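Local coordinates for protein transcriptional regulator (Streptococcus dysgalactiae, PDB 4YV9) that probably binds promoter DNA through a helix-turn-helix domain and senses SHP pheromone peptides through a C-terminal helical repeat domain, serving as a quorum-sensing transcriptional regulator, at residues Leu5-Arg13 against Ile33-Ser41. Residues are numbered along the deposited sequence; the frame is centred on the assembly and turned at random.
Sequences LGKTLRRLR and ISRFERGES. With SO4 (sulfate ion), chain M.
R13 and E37 join helix 6-15 to helix 30-37 by a side-on, two-pronged salt bridge, a clear instance of a buried charge pair locking two helices of a helix-turn-helix domain. R13 NE donates to E37 OE2 at 2.8 Å, nearly straight at 164°, while R13 NH2 reaches E37 OE1 at 3.0 Å. Both oxygens accept through their syn lone pairs, and the guanidinium and carboxylate planes are nearly coplanar. The arginine chain bends at chi3 (62°), which turns its NE edge to the carboxylate. On its other flank, NH1 and NH2 hold a sulfate, probably from the crystallisation liquor, and NH1 also bonds to V18 O. E37 enters as a knob among G6, L9, R10 and R13; R10 lays its CB against the carboxylate, 3.6 Å from E37 CD, and then runs off from the contact.

At G6, the N-terminal end of helix 6-15, the two backbones come together: G6 CA lies 3.7 Å from E37 CA, a closeness that the lack of a side chain allows, and makes a CA-H...O contact of 3.3 Å with F36 O.

Apolar packing completes the contact. The same G6 CA sits over one face of the F36 ring in a CH-pi contact, whereas L9 CD2 meets the ring edge, 3.6 Å from F36 CE2. With CG anti to the backbone N (chi1 172°), F36 lays its ring against the start of helix 6-15, where L48 of helix 45-54 also touches it.

In the salt bridge, two bonds, one to each oxygen, fix the rotation of the E37 carboxylate, and R13 probably balances that buried charge while tying the first helix and the turn after it to helix 30-37, which follows helix 20-23 and is probably the recognition helix.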
loop_
_atom_site.group_PDB
_atom_site.type_symbol
_atom_site.label_atom_id
_atom_site.label_comp_id
_atom_site.label_asym_id
_atom_site.label_seq_id
_atom_site.Cartn_x
_atom_site.Cartn_y
_atom_site.Cartn_z
ATOM N N LEU B 5 -13.403 -14.300 16.699
ATOM C CA LEU B 5 -12.343 -13.294 16.810
ATOM C C LEU B 5 -11.470 -13.515 18.031
ATOM O O LEU B 5 -10.285 -13.202 18.003
ATOM C CB LEU B 5 -12.918 -11.873 16.870
ATOM C CG LEU B 5 -13.414 -11.213 15.578
ATOM C CD1 LEU B 5 -14.732 -11.824 15.124
ATOM C CD2 LEU B 5 -13.545 -9.703 15.752
ATOM N N GLY B 6 -12.055 -14.031 19.107
ATOM C CA GLY B 6 -11.312 -14.232 20.341
ATOM C C GLY B 6 -10.203 -15.233 20.102
ATOM O O GLY B 6 -9.094 -15.120 20.622
ATOM N N LYS B 7 -10.524 -16.224 19.285
ATOM C CA LYS B 7 -9.544 -17.199 18.845
ATOM C C LYS B 7 -8.320 -16.557 18.194
ATOM O O LYS B 7 -7.179 -16.937 18.454
ATOM C CB LYS B 7 -10.193 -18.146 17.856
ATOM C CG LYS B 7 -9.241 -19.143 17.264
ATOM C CD LYS B 7 -8.667 -20.092 18.305
ATOM C CE LYS B 7 -8.199 -21.396 17.620
ATOM N NZ LYS B 7 -7.138 -21.194 16.577
ATOM N N THR B 8 -8.572 -15.589 17.328
ATOM C CA THR B 8 -7.492 -14.929 16.621
ATOM C C THR B 8 -6.691 -14.046 17.576
ATOM O O THR B 8 -5.463 -14.039 17.539
ATOM C CB THR B 8 -8.024 -14.111 15.453
ATOM O OG1 THR B 8 -8.751 -14.980 14.570
ATOM C CG2 THR B 8 -6.873 -13.462 14.704
ATOM N N LEU B 9 -7.378 -13.311 18.446
ATOM C CA LEU B 9 -6.679 -12.553 19.485
ATOM C C LEU B 9 -5.748 -13.443 20.313
ATOM O O LEU B 9 -4.580 -13.118 20.538
ATOM C CB LEU B 9 -7.671 -11.859 20.427
ATOM C CG LEU B 9 -6.950 -11.142 21.576
ATOM C CD1 LEU B 9 -6.065 -10.030 21.016
ATOM C CD2 LEU B 9 -7.922 -10.587 22.608
ATOM N N ARG B 10 -6.278 -14.565 20.776
ATOM C CA ARG B 10 -5.496 -15.523 21.548
ATOM C C ARG B 10 -4.240 -15.948 20.802
ATOM O O ARG B 10 -3.156 -15.966 21.369
ATOM C CB ARG B 10 -6.343 -16.752 21.879
ATOM C CG ARG B 10 -5.591 -17.887 22.555
ATOM C CD ARG B 10 -6.539 -19.064 22.806
ATOM N NE ARG B 10 -5.839 -20.344 22.905
ATOM C CZ ARG B 10 -6.433 -21.511 23.154
ATOM N NH1 ARG B 10 -7.748 -21.567 23.331
ATOM N NH2 ARG B 10 -5.714 -22.624 23.223
ATOM N N ARG B 11 -4.409 -16.316 19.533
ATOM C CA ARG B 11 -3.297 -16.764 18.710
ATOM C C ARG B 11 -2.245 -15.673 18.551
ATOM O O ARG B 11 -1.051 -15.919 18.675
ATOM C CB ARG B 11 -3.796 -17.202 17.333
ATOM C CG ARG B 11 -2.697 -17.686 16.398
ATOM C CD ARG B 11 -3.267 -18.273 15.111
ATOM N NE ARG B 11 -3.997 -17.284 14.322
ATOM C CZ ARG B 11 -3.432 -16.467 13.437
ATOM N NH1 ARG B 11 -2.120 -16.514 13.226
ATOM N NH2 ARG B 11 -4.179 -15.600 12.766
ATOM N N LEU B 12 -2.688 -14.464 18.261
ATOM C CA LEU B 12 -1.738 -13.378 18.046
ATOM C C LEU B 12 -1.010 -13.015 19.347
ATOM O O LEU B 12 0.203 -12.803 19.359
ATOM C CB LEU B 12 -2.458 -12.169 17.458
ATOM C CG LEU B 12 -2.958 -12.376 16.029
ATOM C CD1 LEU B 12 -3.931 -11.285 15.645
ATOM C CD2 LEU B 12 -1.796 -12.397 15.059
ATOM N N ARG B 13 -1.753 -12.980 20.445
ATOM C CA ARG B 13 -1.184 -12.672 21.756
ATOM C C ARG B 13 -0.173 -13.713 22.241
ATOM O O ARG B 13 0.934 -13.365 22.645
ATOM C CB ARG B 13 -2.291 -12.535 22.804
ATOM C CG ARG B 13 -1.744 -12.435 24.216
ATOM C CD ARG B 13 -2.825 -12.564 25.309
ATOM N NE ARG B 13 -3.527 -13.849 25.307
ATOM C CZ ARG B 13 -3.070 -14.968 25.866
ATOM N NH1 ARG B 13 -1.888 -14.981 26.475
ATOM N NH2 ARG B 13 -3.797 -16.082 25.812
ATOM N N ILE B 33 -10.998 -10.899 29.300
ATOM C CA ILE B 33 -10.145 -11.218 28.175
ATOM C C ILE B 33 -10.154 -12.719 27.875
ATOM O O ILE B 33 -10.319 -13.120 26.709
ATOM C CB ILE B 33 -8.707 -10.719 28.425
ATOM C CG1 ILE B 33 -8.717 -9.185 28.503
ATOM C CG2 ILE B 33 -7.770 -11.177 27.311
ATOM C CD1 ILE B 33 -7.377 -8.553 28.851
ATOM N N SER B 34 -9.977 -13.543 28.904
ATOM C CA SER B 34 -10.052 -14.995 28.740
ATOM C C SER B 34 -11.396 -15.437 28.192
ATOM O O SER B 34 -11.458 -16.286 27.290
ATOM C CB SER B 34 -9.801 -15.724 30.065
ATOM O OG SER B 34 -8.422 -15.732 30.392
ATOM N N ARG B 35 -12.477 -14.893 28.746
ATOM C CA ARG B 35 -13.803 -15.307 28.306
ATOM C C ARG B 35 -13.991 -14.909 26.839
ATOM O O ARG B 35 -14.589 -15.653 26.069
ATOM C CB ARG B 35 -14.899 -14.729 29.202
ATOM C CG ARG B 35 -15.007 -15.485 30.537
ATOM C CD ARG B 35 -16.219 -15.099 31.390
ATOM N NE ARG B 35 -17.498 -15.318 30.713
ATOM C CZ ARG B 35 -18.310 -16.360 30.909
ATOM N NH1 ARG B 35 -18.002 -17.323 31.772
ATOM N NH2 ARG B 35 -19.448 -16.435 30.235
ATOM N N PHE B 36 -13.440 -13.764 26.451
ATOM C CA PHE B 36 -13.468 -13.363 25.045
ATOM C C PHE B 36 -12.665 -14.306 24.143
ATOM O O PHE B 36 -13.141 -14.711 23.078
ATOM C CB PHE B 36 -12.946 -11.935 24.866
ATOM C CG PHE B 36 -12.785 -11.541 23.428
ATOM C CD1 PHE B 36 -13.856 -11.647 22.547
ATOM C CD2 PHE B 36 -11.568 -11.093 22.950
ATOM C CE1 PHE B 36 -13.708 -11.301 21.205
ATOM C CE2 PHE B 36 -11.411 -10.739 21.614
ATOM C CZ PHE B 36 -12.478 -10.841 20.743
ATOM N N GLU B 37 -11.445 -14.646 24.545
ATOM C CA GLU B 37 -10.621 -15.529 23.718
ATOM C C GLU B 37 -11.276 -16.889 23.537
ATOM O O GLU B 37 -11.137 -17.518 22.491
ATOM C CB GLU B 37 -9.236 -15.702 24.318
ATOM C CG GLU B 37 -8.418 -14.439 24.263
ATOM C CD GLU B 37 -6.987 -14.654 24.698
ATOM O OE1 GLU B 37 -6.702 -15.705 25.308
ATOM O OE2 GLU B 37 -6.153 -13.755 24.450
ATOM N N ARG B 38 -11.992 -17.331 24.565
ATOM C CA ARG B 38 -12.667 -18.625 24.521
ATOM C C ARG B 38 -14.037 -18.571 23.830
ATOM O O ARG B 38 -14.660 -19.606 23.598
ATOM C CB ARG B 38 -12.815 -19.183 25.938
ATOM C CG ARG B 38 -11.493 -19.587 26.576
ATOM C CD ARG B 38 -11.710 -20.546 27.732
ATOM N NE ARG B 38 -12.382 -19.891 28.846
ATOM C CZ ARG B 38 -11.753 -19.132 29.735
ATOM N NH1 ARG B 38 -10.444 -18.946 29.628
ATOM N NH2 ARG B 38 -12.425 -18.564 30.731
ATOM N N GLY B 39 -14.504 -17.369 23.508
ATOM C CA GLY B 39 -15.785 -17.209 22.839
ATOM C C GLY B 39 -16.995 -17.328 23.752
ATOM O O GLY B 39 -18.123 -17.478 23.277
ATOM N N GLU B 40 -16.772 -17.274 25.062
ATOM C CA GLU B 40 -17.883 -17.345 26.020
ATOM C C GLU B 40 -18.553 -15.985 26.149
ATOM O O GLU B 40 -19.744 -15.889 26.409
ATOM C CB GLU B 40 -17.403 -17.799 27.400
ATOM C CG GLU B 40 -16.757 -19.165 27.456
ATOM C CD GLU B 40 -16.013 -19.379 28.760
ATOM O OE1 GLU B 40 -15.545 -18.379 29.343
ATOM O OE2 GLU B 40 -15.906 -20.536 29.216
ATOM N N SER B 41 -17.757 -14.933 25.983
ATOM C CA SER B 41 -18.236 -13.560 26.098
ATOM C C SER B 41 -17.823 -12.748 24.886
ATOM O O SER B 41 -16.771 -13.002 24.289
ATOM C CB SER B 41 -17.681 -12.889 27.361
ATOM O OG SER B 41 -18.435 -13.219 28.513
HETATM S S SO4 M . -1.288 -18.286 27.750
HETATM O O1 SO4 M . -2.548 -18.081 27.041
HETATM O O2 SO4 M . -0.257 -18.767 26.830
HETATM O O3 SO4 M . -0.836 -17.023 28.336
HETATM O O4 SO4 M . -1.493 -19.270 28.807
#